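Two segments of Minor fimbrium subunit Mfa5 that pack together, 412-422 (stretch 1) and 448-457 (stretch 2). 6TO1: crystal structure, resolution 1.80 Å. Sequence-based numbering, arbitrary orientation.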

# COMPACT_ATOMS: atom_id res chain seq x y z
N GLU A 412 10.10 -8.54 -8.54
CA GLU A 412 10.54 -9.39 -9.63
C GLU A 412 9.69 -10.65 -9.61
O GLU A 412 9.63 -11.36 -8.60
CB GLU A 412 12.01 -9.75 -9.52
CG GLU A 412 12.44 -10.58 -10.73
CD GLU A 412 13.92 -10.82 -10.76
OE1 GLU A 412 14.65 -9.89 -11.15
OE2 GLU A 412 14.33 -11.94 -10.40
N VAL A 413 9.00 -10.89 -10.72
CA VAL A 413 8.23 -12.11 -10.93
C VAL A 413 9.02 -13.00 -11.88
O VAL A 413 9.38 -12.56 -12.98
CB VAL A 413 6.86 -11.80 -11.52
CG1 VAL A 413 6.13 -13.10 -11.91
CG2 VAL A 413 6.02 -10.99 -10.53
N THR A 414 9.30 -14.22 -11.46
CA THR A 414 9.88 -15.25 -12.31
C THR A 414 8.77 -16.24 -12.63
O THR A 414 8.05 -16.69 -11.72
CB THR A 414 11.05 -15.94 -11.63
OG1 THR A 414 10.60 -16.48 -10.37
CG2 THR A 414 12.20 -14.96 -11.41
N ASP A 415 8.65 -16.62 -13.91
CA ASP A 415 7.55 -17.43 -14.40
C ASP A 415 8.13 -18.39 -15.43
O ASP A 415 8.56 -17.95 -16.50
CB ASP A 415 6.48 -16.53 -15.01
CG ASP A 415 5.34 -17.28 -15.68
OD1 ASP A 415 5.11 -18.47 -15.39
OD2 ASP A 415 4.65 -16.64 -16.49
N PHE A 416 8.22 -19.66 -15.06
CA PHE A 416 8.76 -20.72 -15.92
C PHE A 416 7.58 -21.37 -16.62
O PHE A 416 6.75 -22.01 -15.98
CB PHE A 416 9.54 -21.74 -15.09
CG PHE A 416 10.87 -21.24 -14.56
CD1 PHE A 416 12.02 -21.32 -15.32
CD2 PHE A 416 10.95 -20.70 -13.28
CE1 PHE A 416 13.23 -20.88 -14.81
CE2 PHE A 416 12.15 -20.25 -12.78
CZ PHE A 416 13.29 -20.36 -13.53
N VAL A 417 7.51 -21.20 -17.94
CA VAL A 417 6.44 -21.83 -18.71
C VAL A 417 6.66 -23.33 -18.78
O VAL A 417 7.79 -23.81 -18.91
CB VAL A 417 6.35 -21.20 -20.11
CG1 VAL A 417 5.26 -21.85 -20.91
CG2 VAL A 417 6.10 -19.69 -19.97
N ALA A 418 5.57 -24.08 -18.65
CA ALA A 418 5.65 -25.51 -18.45
C ALA A 418 5.88 -26.25 -19.77
O ALA A 418 5.63 -25.72 -20.86
CB ALA A 418 4.36 -26.04 -17.81
N PRO A 419 6.38 -27.48 -19.67
CA PRO A 419 6.60 -28.29 -20.88
C PRO A 419 5.30 -28.52 -21.63
O PRO A 419 4.24 -28.74 -21.03
CB PRO A 419 7.17 -29.61 -20.34
CG PRO A 419 7.68 -29.31 -19.00
CD PRO A 419 6.84 -28.17 -18.45
N GLY A 420 5.39 -28.49 -22.95
CA GLY A 420 4.23 -28.66 -23.78
C GLY A 420 3.59 -27.37 -24.24
O GLY A 420 2.72 -27.42 -25.12
N PHE A 421 4.00 -26.23 -23.71
CA PHE A 421 3.42 -24.94 -24.06
C PHE A 421 4.49 -23.96 -24.49
O PHE A 421 5.60 -23.94 -23.95
CB PHE A 421 2.59 -24.42 -22.87
CG PHE A 421 1.49 -25.35 -22.51
CD1 PHE A 421 0.28 -25.31 -23.18
CD2 PHE A 421 1.71 -26.34 -21.57
CE1 PHE A 421 -0.70 -26.22 -22.89
CE2 PHE A 421 0.73 -27.26 -21.27
CZ PHE A 421 -0.49 -27.19 -21.92
N ILE A 422 4.16 -23.17 -25.51
CA ILE A 422 5.05 -22.13 -26.00
C ILE A 422 4.32 -20.80 -25.99
O ILE A 422 3.09 -20.74 -26.08
CB ILE A 422 5.56 -22.47 -27.41
CG1 ILE A 422 4.39 -22.56 -28.37
CG2 ILE A 422 6.29 -23.82 -27.41
CD1 ILE A 422 4.82 -23.04 -29.77
N SER A 448 15.96 -20.48 -23.67
CA SER A 448 16.40 -21.84 -23.37
C SER A 448 15.70 -22.40 -22.14
O SER A 448 15.44 -23.60 -22.08
CB SER A 448 17.91 -21.87 -23.19
OG SER A 448 18.34 -20.85 -22.30
N THR A 449 15.39 -21.57 -21.15
CA THR A 449 14.72 -22.03 -19.95
C THR A 449 13.23 -21.73 -19.97
O THR A 449 12.52 -22.11 -19.03
CB THR A 449 15.35 -21.39 -18.71
OG1 THR A 449 15.30 -19.96 -18.81
CG2 THR A 449 16.79 -21.82 -18.57
N LYS A 450 12.74 -21.04 -21.01
CA LYS A 450 11.35 -20.63 -21.13
C LYS A 450 10.91 -19.86 -19.89
O LYS A 450 9.84 -20.07 -19.34
CB LYS A 450 10.45 -21.84 -21.37
CG LYS A 450 10.75 -22.54 -22.69
CD LYS A 450 10.04 -23.90 -22.76
CE LYS A 450 8.54 -23.72 -22.87
NZ LYS A 450 7.84 -25.02 -22.94
N LYS A 451 11.77 -18.93 -19.48
CA LYS A 451 11.60 -18.21 -18.23
C LYS A 451 11.27 -16.76 -18.54
O LYS A 451 12.05 -16.08 -19.22
CB LYS A 451 12.85 -18.31 -17.36
CG LYS A 451 12.72 -17.61 -16.00
CD LYS A 451 14.08 -17.50 -15.33
CE LYS A 451 13.98 -16.91 -13.94
NZ LYS A 451 15.35 -16.76 -13.38
N LEU A 452 10.14 -16.28 -18.04
CA LEU A 452 9.81 -14.87 -18.10
C LEU A 452 10.25 -14.25 -16.77
O LEU A 452 9.99 -14.82 -15.71
CB LEU A 452 8.31 -14.65 -18.32
CG LEU A 452 7.78 -15.06 -19.70
CD1 LEU A 452 6.26 -15.25 -19.61
CD2 LEU A 452 8.14 -14.03 -20.74
N THR A 453 10.98 -13.14 -16.85
CA THR A 453 11.34 -12.37 -15.67
C THR A 453 10.76 -10.97 -15.82
O THR A 453 11.13 -10.22 -16.74
CB THR A 453 12.85 -12.33 -15.47
OG1 THR A 453 13.35 -13.67 -15.40
CG2 THR A 453 13.21 -11.61 -14.16
N TRP A 454 9.84 -10.64 -14.94
CA TRP A 454 9.10 -9.40 -14.97
C TRP A 454 9.61 -8.51 -13.84
O TRP A 454 9.47 -8.85 -12.67
CB TRP A 454 7.61 -9.68 -14.80
CG TRP A 454 6.72 -8.47 -14.67
CD1 TRP A 454 6.99 -7.19 -15.07
CD2 TRP A 454 5.41 -8.46 -14.11
NE1 TRP A 454 5.90 -6.38 -14.79
CE2 TRP A 454 4.93 -7.14 -14.19
CE3 TRP A 454 4.60 -9.45 -13.54
CZ2 TRP A 454 3.67 -6.78 -13.72
CZ3 TRP A 454 3.34 -9.10 -13.10
CH2 TRP A 454 2.89 -7.77 -13.18
N THR A 455 10.20 -7.38 -14.21
CA THR A 455 10.65 -6.37 -13.25
C THR A 455 9.52 -5.37 -13.11
O THR A 455 9.19 -4.65 -14.06
CB THR A 455 11.94 -5.70 -13.75
OG1 THR A 455 12.98 -6.68 -13.80
CG2 THR A 455 12.35 -4.58 -12.80
N THR A 456 8.91 -5.31 -11.92
CA THR A 456 7.66 -4.58 -11.83
C THR A 456 7.86 -3.08 -11.68
O THR A 456 6.98 -2.31 -12.08
CB THR A 456 6.80 -5.08 -10.65
OG1 THR A 456 7.47 -4.78 -9.41
CG2 THR A 456 6.57 -6.54 -10.77
N GLY A 457 8.96 -2.65 -11.09
CA GLY A 457 9.10 -1.28 -10.65
C GLY A 457 8.24 -1.08 -9.40
O GLY A 457 7.72 -2.01 -8.80
O HOH W 1 14.03 -7.38 -11.40
O HOH W 2 10.40 -23.38 -18.10
O HOH W 3 9.32 -26.06 -20.31
O HOH W 4 7.83 -27.74 -24.32

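The most unusual feature is the way Lys450 reaches across to bond the turn of the other stretch. Its backbone sits at phi 54° and psi 45°, a left-handed conformation uncommon for a residue with a side chain. The side chain leaves CA sideways, but its end reaches the type II turn from Ala418 to Phe421. There Lys450 NZ donates to Phe421 O at 2.7 Å and to Ala418 O at 3.1 Å. Ala418 O also accepts a weak turn bond from Phe421 N, at 3.3 Å. Two waters extend the grip of the amine. One joins Lys450 NZ (3.2 Å) to Val417 O (3.1 Å), and the other joins Lys450 NZ (3.1 Å) to Gly420 N (2.9 Å). The phi of 96° at Gly420 suits glycine, because a CB there would be jammed against the preceding carbonyl.

Most of the rest of the contact is an antiparallel strand pair, 412-417 against 451-455. Val413 and Trp454 form a two-way backbone pair: Val413 N to Trp454 O is 2.9 Å, and Trp454 N to Val413 O is 2.8 Å. Asp415 and Leu452 repeat the pattern, with Asp415 N to Leu452 O at 2.9 Å and Leu452 N to Asp415 O at 2.8 Å. Val417 N then donates to Lys450 O at 2.9 Å, which carries the bonding just past the second strand.

Side chains alternate between the sheet faces. Val413, Asp415, Leu452 and Trp454 share one face and are buried. Val413 CG2 meets Trp454 CE3 at 3.7 Å. On the other face, the extended Lys451 chain lies over the Phe416 ring, with Lys451 CG 3.8 Å from the ring centroid in a CH-pi contact. Farther along this face, a water bridges Glu412 OE1 (2.6 Å) and Thr455 OG1 (2.7 Å), which lie too far apart to bond directly.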